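Two structures of ectonucleotide pyrophosphatase/phosphodiesterase family member 5 from Mus musculus compared at one contact. The protein probably hydrolyses phosphodiester bonds of nucleotide-type substrates at a zinc-dependent active site of the alkaline phosphatase superfamily. Structure 1 is PDB 5VEO (chain A, 1.53 Å), residues 19-24 and 171-176; structure 2 is PDB 5VEN (chain B, 1.69 Å), residues 19-24 and 171-176. Structure 2 is superposed on structure 1 by the backbone atoms of these residues (RMSD 0.07 Å); each is numbered along its deposited sequence.

Structure 1 (5VEO); sequences VSFDGF and LYWEEP. It carries 1 engineered substitution outside these segments. With ZN (zinc ion), chain C; AMP (adenosine monophosphate), chain D.
Ser-20 and Tyr-172 pair in register on neighbouring parallel strands, 19-21 and 171-173, whose axes come within 4.8 Å; both belong to the central mixed sheet of this alkaline phosphatase-like domain, and their C-terminal ends open onto the zinc site. Ser-20 N donates to Leu-171 O, and Asp-22 N to Trp-173 O, so backbone bonding continues past the strand end to Asp-22. With its carboxylate anti to the backbone N (chi1 -163°), Asp-22 binds zinc through OD1 at 1.9 Å and takes the Tyr-172 hydroxyl on OD2 at 2.7 Å. That hydroxyl arrives on the anti side, 29° out of the carboxylate plane, and helps fix the carboxylate's rotation. Asp-224 and His-225 also bind the metal, as does AMP O3P, 1.8 Å from zinc. AMP C3' lies 3.5 Å from Tyr-172 OH, and AMP O2' 3.7 Å from Glu-174 CG. Glu-174 OE1 is hydrogen-bonded to Tyr-143 and forms a salt bridge with Arg-152. Pro-176, after a cis peptide, crosses Phe-24 at about a right angle, Pro-176 CD 3.7 Å from Phe-24 CD2.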
loop_
_atom_site.group_PDB
_atom_site.type_symbol
_atom_site.label_atom_id
_atom_site.label_comp_id
_atom_site.label_asym_id
_atom_site.label_seq_id
_atom_site.Cartn_x
_atom_site.Cartn_y
_atom_site.Cartn_z
ATOM N N VAL A 19 1.581 -11.488 -1.995
ATOM C CA VAL A 19 2.912 -10.936 -1.829
ATOM C C VAL A 19 2.868 -9.473 -2.218
ATOM O O VAL A 19 2.388 -9.146 -3.307
ATOM C CB VAL A 19 3.944 -11.673 -2.692
ATOM C CG1 VAL A 19 5.318 -11.079 -2.468
ATOM C CG2 VAL A 19 3.915 -13.151 -2.381
ATOM N N SER A 20 3.404 -8.600 -1.354
ATOM C CA SER A 20 3.595 -7.186 -1.686
ATOM C C SER A 20 5.088 -6.885 -1.692
ATOM O O SER A 20 5.759 -7.005 -0.657
ATOM C CB SER A 20 2.889 -6.250 -0.711
ATOM O OG SER A 20 3.202 -4.917 -1.034
ATOM N N PHE A 21 5.607 -6.549 -2.873
ATOM C CA PHE A 21 6.921 -5.935 -3.003
ATOM C C PHE A 21 6.677 -4.445 -2.973
ATOM O O PHE A 21 6.155 -3.880 -3.939
ATOM C CB PHE A 21 7.632 -6.346 -4.287
ATOM C CG PHE A 21 8.046 -7.778 -4.313
ATOM C CD1 PHE A 21 9.087 -8.212 -3.514
ATOM C CD2 PHE A 21 7.432 -8.683 -5.162
ATOM C CE1 PHE A 21 9.484 -9.507 -3.531
ATOM C CE2 PHE A 21 7.845 -10.010 -5.183
ATOM C CZ PHE A 21 8.868 -10.413 -4.373
ATOM N N ASP A 22 7.020 -3.817 -1.862
ATOM C CA ASP A 22 6.624 -2.435 -1.652
ATOM C C ASP A 22 7.175 -1.539 -2.772
ATOM O O ASP A 22 8.358 -1.613 -3.117
ATOM C CB ASP A 22 7.129 -1.970 -0.286
ATOM C CG ASP A 22 6.426 -0.709 0.192
ATOM O OD1 ASP A 22 6.418 0.270 -0.599
ATOM O OD2 ASP A 22 5.853 -0.710 1.313
ATOM N N GLY A 23 6.323 -0.677 -3.320
ATOM C CA GLY A 23 6.775 0.341 -4.270
ATOM C C GLY A 23 7.145 -0.184 -5.639
ATOM O O GLY A 23 7.993 0.405 -6.325
ATOM N N PHE A 24 6.522 -1.275 -6.065
ATOM C CA PHE A 24 6.846 -1.895 -7.348
ATOM C C PHE A 24 5.900 -1.299 -8.385
ATOM O O PHE A 24 4.770 -1.758 -8.592
ATOM C CB PHE A 24 6.753 -3.415 -7.274
ATOM C CG PHE A 24 7.509 -4.120 -8.370
ATOM C CD1 PHE A 24 7.111 -4.019 -9.704
ATOM C CD2 PHE A 24 8.647 -4.859 -8.078
ATOM C CE1 PHE A 24 7.825 -4.671 -10.709
ATOM C CE2 PHE A 24 9.353 -5.522 -9.084
ATOM C CZ PHE A 24 8.935 -5.425 -10.401
ATOM N N LEU A 171 2.847 -11.924 2.565
ATOM C CA LEU A 171 4.298 -11.787 2.563
ATOM C C LEU A 171 4.643 -10.395 2.065
ATOM O O LEU A 171 4.120 -9.966 1.038
ATOM C CB LEU A 171 4.937 -12.857 1.671
ATOM C CG LEU A 171 6.421 -12.791 1.369
ATOM C CD1 LEU A 171 7.232 -12.935 2.646
ATOM C CD2 LEU A 171 6.838 -13.849 0.334
ATOM N N TYR A 172 5.503 -9.699 2.797
ATOM C CA TYR A 172 5.846 -8.314 2.515
ATOM C C TYR A 172 7.361 -8.169 2.435
ATOM O O TYR A 172 8.105 -8.761 3.239
ATOM C CB TYR A 172 5.260 -7.412 3.601
ATOM C CG TYR A 172 5.671 -5.967 3.541
ATOM C CD1 TYR A 172 5.102 -5.096 2.621
ATOM C CD2 TYR A 172 6.638 -5.479 4.388
ATOM C CE1 TYR A 172 5.477 -3.767 2.569
ATOM C CE2 TYR A 172 7.026 -4.163 4.343
ATOM C CZ TYR A 172 6.453 -3.310 3.424
ATOM O OH TYR A 172 6.860 -2.008 3.398
ATOM N N TRP A 173 7.806 -7.345 1.483
ATOM C CA TRP A 173 9.215 -6.990 1.324
ATOM C C TRP A 173 9.315 -5.500 1.014
ATOM O O TRP A 173 8.463 -4.960 0.300
ATOM C CB TRP A 173 9.855 -7.829 0.215
ATOM C CG TRP A 173 11.339 -7.687 0.053
ATOM C CD1 TRP A 173 12.009 -7.261 -1.064
ATOM C CD2 TRP A 173 12.341 -7.986 1.029
ATOM N NE1 TRP A 173 13.362 -7.292 -0.841
ATOM C CE2 TRP A 173 13.593 -7.727 0.436
ATOM C CE3 TRP A 173 12.299 -8.448 2.347
ATOM C CZ2 TRP A 173 14.791 -7.902 1.119
ATOM C CZ3 TRP A 173 13.487 -8.640 3.023
ATOM C CH2 TRP A 173 14.720 -8.360 2.411
ATOM N N GLU A 174 10.364 -4.838 1.544
ATOM C CA GLU A 174 10.470 -3.377 1.523
ATOM C C GLU A 174 11.064 -2.813 0.235
ATOM O O GLU A 174 11.061 -1.578 0.052
ATOM C CB GLU A 174 11.309 -2.904 2.708
ATOM C CG GLU A 174 10.686 -3.193 4.070
ATOM C CD GLU A 174 10.862 -4.624 4.577
ATOM O OE1 GLU A 174 10.221 -4.951 5.611
ATOM O OE2 GLU A 174 11.667 -5.393 3.986
ATOM N N GLU A 175 11.592 -3.670 -0.633
ATOM C CA GLU A 175 12.075 -3.248 -1.947
ATOM C C GLU A 175 11.051 -3.594 -3.025
ATOM O O GLU A 175 10.354 -4.626 -2.923
ATOM C CB GLU A 175 13.415 -3.906 -2.268
ATOM C CG GLU A 175 14.572 -3.412 -1.427
ATOM C CD GLU A 175 15.087 -2.017 -1.808
ATOM O OE1 GLU A 175 14.346 -1.209 -2.408
ATOM O OE2 GLU A 175 16.256 -1.734 -1.469
ATOM N N PRO A 176 10.997 -2.772 -4.096
ATOM C CA PRO A 176 11.942 -1.719 -4.480
ATOM C C PRO A 176 11.639 -0.290 -3.964
ATOM O O PRO A 176 12.273 0.666 -4.401
ATOM C CB PRO A 176 11.862 -1.764 -6.005
ATOM C CG PRO A 176 10.446 -2.099 -6.268
ATOM C CD PRO A 176 10.075 -3.090 -5.198
HETATM ZN ZN ZN C . 5.007 1.515 -0.131
HETATM P P AMP D . 5.866 3.680 2.235
HETATM O O1P AMP D . 4.615 4.482 2.431
HETATM O O2P AMP D . 7.065 4.574 1.897
HETATM O O3P AMP D . 5.712 2.568 1.201
HETATM O "O5'" AMP D . 6.220 2.945 3.613
HETATM C "C5'" AMP D . 7.011 1.747 3.578
HETATM C "C4'" AMP D . 7.943 1.604 4.748
HETATM O "O4'" AMP D . 7.182 1.225 5.886
HETATM C "C3'" AMP D . 8.977 0.491 4.563
HETATM O "O3'" AMP D . 10.257 1.038 4.332
HETATM C "C2'" AMP D . 8.965 -0.282 5.886
HETATM O "O2'" AMP D . 10.220 -0.459 6.483
HETATM C "C1'" AMP D . 8.041 0.539 6.762
HETATM N N9 AMP D . 7.237 -0.267 7.654
HETATM C C8 AMP D . 6.295 -1.167 7.325
HETATM N N7 AMP D . 5.753 -1.694 8.451
HETATM C C5 AMP D . 6.379 -1.091 9.495
HETATM C C6 AMP D . 6.302 -1.155 10.969
HETATM N N6 AMP D . 5.430 -1.992 11.558
HETATM N N1 AMP D . 7.117 -0.366 11.691
HETATM C C2 AMP D . 7.996 0.484 11.131
HETATM N N3 AMP D . 8.125 0.613 9.800
HETATM C C4 AMP D . 7.355 -0.158 8.967
HETATM O O HOH W 1 10.272 1.999 -6.178
#

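Structure 2 (5VEN); sequences VSFDGF and LYWEEP. With ZN (zinc ion), chain E.
Strands 19-21 and 171-173 run parallel with their axes 4.8 Å apart at closest approach, and Ser-20 faces Tyr-172 in register. Ser-20 N donates to Leu-171 O, and Asp-22 N to Trp-173 O, so backbone bonding continues past the strand end to Asp-22. The carboxylate of Asp-22 stands anti to the backbone N (chi1 -157°); its OD1 binds zinc at 2.0 Å while OD2 accepts the hydroxyl of Tyr-172 at 2.6 Å. This hydroxyl comes in on the anti side, 27° out of the carboxylate plane, which helps to hold the group against rotation. Thr-58, Asp-224 and His-225 bind the same metal, and water 3 lies 2.6 Å from zinc as a further ligand. Glu-174 OE1 is hydrogen-bonded to Tyr-143 and forms a salt bridge with Arg-152. At the far end Pro-176 follows a cis peptide and crosses Phe-24 at about a right angle, with Pro-176 CD 3.6 Å from Phe-24 CD2.

What differs
AMP, bound in structure 1, is absent from structure 2, and the protein of the two segments hardly answers. The CA atoms coincide within the error, and Asp-22(A), Tyr-172(A) and Glu-174(A), the residues that touch the nucleotide, keep their places in chain B. Zinc is bound in both, and the bond of Tyr-172(A) OH to Asp-22(A) OD2, 2.7 Å, is kept by Tyr-172(B) and Asp-22(B). The contacts of Tyr-172(A) OH with AMP C3' and of Glu-174(A) CG with AMP O2' therefore go without any movement of these side chains, which suggests a surface already shaped for the ribose. On the metal, water 3 stands in structure 2 at the place of AMP O3P, so that position in the zinc shell stays filled. Protein atoms outside the segments reach into part of the nucleotide's place. The sequences also differ at one position beside the metal: the engineered Ala-58(A) of the inactive, AMP-bound entry stands against Thr-58(B), whose OG1 is a zinc ligand in structure 2.

Structure 2 (5VEN)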
loop_
_atom_site.group_PDB
_atom_site.type_symbol
_atom_site.label_atom_id
_atom_site.label_comp_id
_atom_site.label_asym_id
_atom_site.label_seq_id
_atom_site.Cartn_x
_atom_site.Cartn_y
_atom_site.Cartn_z
ATOM N N VAL B 19 1.579 -11.508 -1.990
ATOM C CA VAL B 19 2.921 -10.991 -1.843
ATOM C C VAL B 19 2.908 -9.523 -2.251
ATOM O O VAL B 19 2.444 -9.185 -3.346
ATOM C CB VAL B 19 3.931 -11.757 -2.707
ATOM C CG1 VAL B 19 5.313 -11.188 -2.445
ATOM C CG2 VAL B 19 3.919 -13.226 -2.422
ATOM N N SER B 20 3.427 -8.659 -1.398
ATOM C CA SER B 20 3.590 -7.248 -1.728
ATOM C C SER B 20 5.074 -6.902 -1.693
ATOM O O SER B 20 5.724 -7.030 -0.640
ATOM C CB SER B 20 2.817 -6.357 -0.781
ATOM O OG SER B 20 3.111 -5.006 -1.083
ATOM N N PHE B 21 5.606 -6.517 -2.857
ATOM C CA PHE B 21 6.915 -5.879 -2.940
ATOM C C PHE B 21 6.654 -4.388 -2.921
ATOM O O PHE B 21 6.080 -3.861 -3.878
ATOM C CB PHE B 21 7.650 -6.298 -4.208
ATOM C CG PHE B 21 8.057 -7.734 -4.230
ATOM C CD1 PHE B 21 9.100 -8.199 -3.423
ATOM C CD2 PHE B 21 7.412 -8.638 -5.061
ATOM C CE1 PHE B 21 9.472 -9.542 -3.465
ATOM C CE2 PHE B 21 7.807 -9.962 -5.099
ATOM C CZ PHE B 21 8.790 -10.417 -4.291
ATOM N N ASP B 22 6.995 -3.723 -1.813
ATOM C CA ASP B 22 6.635 -2.320 -1.632
ATOM C C ASP B 22 7.170 -1.469 -2.781
ATOM O O ASP B 22 8.326 -1.615 -3.182
ATOM C CB ASP B 22 7.169 -1.817 -0.289
ATOM C CG ASP B 22 6.399 -0.627 0.216
ATOM O OD1 ASP B 22 6.348 0.383 -0.519
ATOM O OD2 ASP B 22 5.810 -0.688 1.312
ATOM N N GLY B 23 6.317 -0.598 -3.306
ATOM C CA GLY B 23 6.760 0.400 -4.272
ATOM C C GLY B 23 7.149 -0.186 -5.605
ATOM O O GLY B 23 8.030 0.367 -6.279
ATOM N N PHE B 24 6.495 -1.264 -6.036
ATOM C CA PHE B 24 6.829 -1.912 -7.309
ATOM C C PHE B 24 5.900 -1.330 -8.373
ATOM O O PHE B 24 4.754 -1.777 -8.574
ATOM C CB PHE B 24 6.729 -3.428 -7.216
ATOM C CG PHE B 24 7.483 -4.151 -8.287
ATOM C CD1 PHE B 24 7.137 -4.024 -9.649
ATOM C CD2 PHE B 24 8.568 -4.948 -7.952
ATOM C CE1 PHE B 24 7.836 -4.714 -10.607
ATOM C CE2 PHE B 24 9.275 -5.637 -8.947
ATOM C CZ PHE B 24 8.900 -5.490 -10.265
ATOM N N LEU B 171 2.782 -11.914 2.564
ATOM C CA LEU B 171 4.228 -11.780 2.595
ATOM C C LEU B 171 4.606 -10.411 2.068
ATOM O O LEU B 171 4.069 -9.966 1.047
ATOM C CB LEU B 171 4.879 -12.881 1.743
ATOM C CG LEU B 171 6.370 -12.802 1.461
ATOM C CD1 LEU B 171 7.208 -12.949 2.712
ATOM C CD2 LEU B 171 6.738 -13.873 0.428
ATOM N N TYR B 172 5.534 -9.750 2.755
ATOM C CA TYR B 172 5.864 -8.368 2.443
ATOM C C TYR B 172 7.376 -8.184 2.430
ATOM O O TYR B 172 8.110 -8.811 3.226
ATOM C CB TYR B 172 5.220 -7.443 3.468
ATOM C CG TYR B 172 5.638 -5.985 3.395
ATOM C CD1 TYR B 172 5.080 -5.099 2.470
ATOM C CD2 TYR B 172 6.553 -5.491 4.311
ATOM C CE1 TYR B 172 5.452 -3.780 2.435
ATOM C CE2 TYR B 172 6.908 -4.161 4.310
ATOM C CZ TYR B 172 6.377 -3.319 3.363
ATOM O OH TYR B 172 6.756 -2.018 3.366
ATOM N N TRP B 173 7.833 -7.326 1.508
ATOM C CA TRP B 173 9.236 -6.976 1.356
ATOM C C TRP B 173 9.333 -5.487 1.014
ATOM O O TRP B 173 8.487 -4.965 0.291
ATOM C CB TRP B 173 9.852 -7.839 0.263
ATOM C CG TRP B 173 11.334 -7.689 0.107
ATOM C CD1 TRP B 173 12.010 -7.221 -1.000
ATOM C CD2 TRP B 173 12.338 -7.987 1.088
ATOM N NE1 TRP B 173 13.371 -7.237 -0.756
ATOM C CE2 TRP B 173 13.591 -7.697 0.515
ATOM C CE3 TRP B 173 12.301 -8.485 2.395
ATOM C CZ2 TRP B 173 14.799 -7.888 1.210
ATOM C CZ3 TRP B 173 13.506 -8.668 3.069
ATOM C CH2 TRP B 173 14.728 -8.363 2.474
ATOM N N GLU B 174 10.369 -4.808 1.540
ATOM C CA GLU B 174 10.452 -3.358 1.507
ATOM C C GLU B 174 11.044 -2.793 0.224
ATOM O O GLU B 174 11.058 -1.568 0.069
ATOM C CB GLU B 174 11.277 -2.885 2.679
ATOM C CG GLU B 174 10.637 -3.147 4.048
ATOM C CD GLU B 174 10.811 -4.589 4.587
ATOM O OE1 GLU B 174 10.151 -4.967 5.580
ATOM O OE2 GLU B 174 11.603 -5.367 4.043
ATOM N N GLU B 175 11.590 -3.630 -0.654
ATOM C CA GLU B 175 12.096 -3.210 -1.951
ATOM C C GLU B 175 11.071 -3.581 -3.001
ATOM O O GLU B 175 10.369 -4.583 -2.837
ATOM C CB GLU B 175 13.470 -3.869 -2.242
ATOM C CG GLU B 175 14.600 -3.342 -1.345
ATOM C CD GLU B 175 15.073 -1.925 -1.690
ATOM O OE1 GLU B 175 14.365 -1.170 -2.391
ATOM O OE2 GLU B 175 16.176 -1.577 -1.235
ATOM N N PRO B 176 11.028 -2.831 -4.120
ATOM C CA PRO B 176 11.996 -1.781 -4.533
ATOM C C PRO B 176 11.704 -0.356 -4.039
ATOM O O PRO B 176 12.290 0.608 -4.507
ATOM C CB PRO B 176 11.924 -1.859 -6.052
ATOM C CG PRO B 176 10.479 -2.208 -6.322
ATOM C CD PRO B 176 10.111 -3.189 -5.228
HETATM ZN ZN ZN E . 4.804 1.455 0.134
HETATM O O HOH W 2 10.330 1.979 -6.226
HETATM O O HOH W 3 6.663 2.999 0.988
#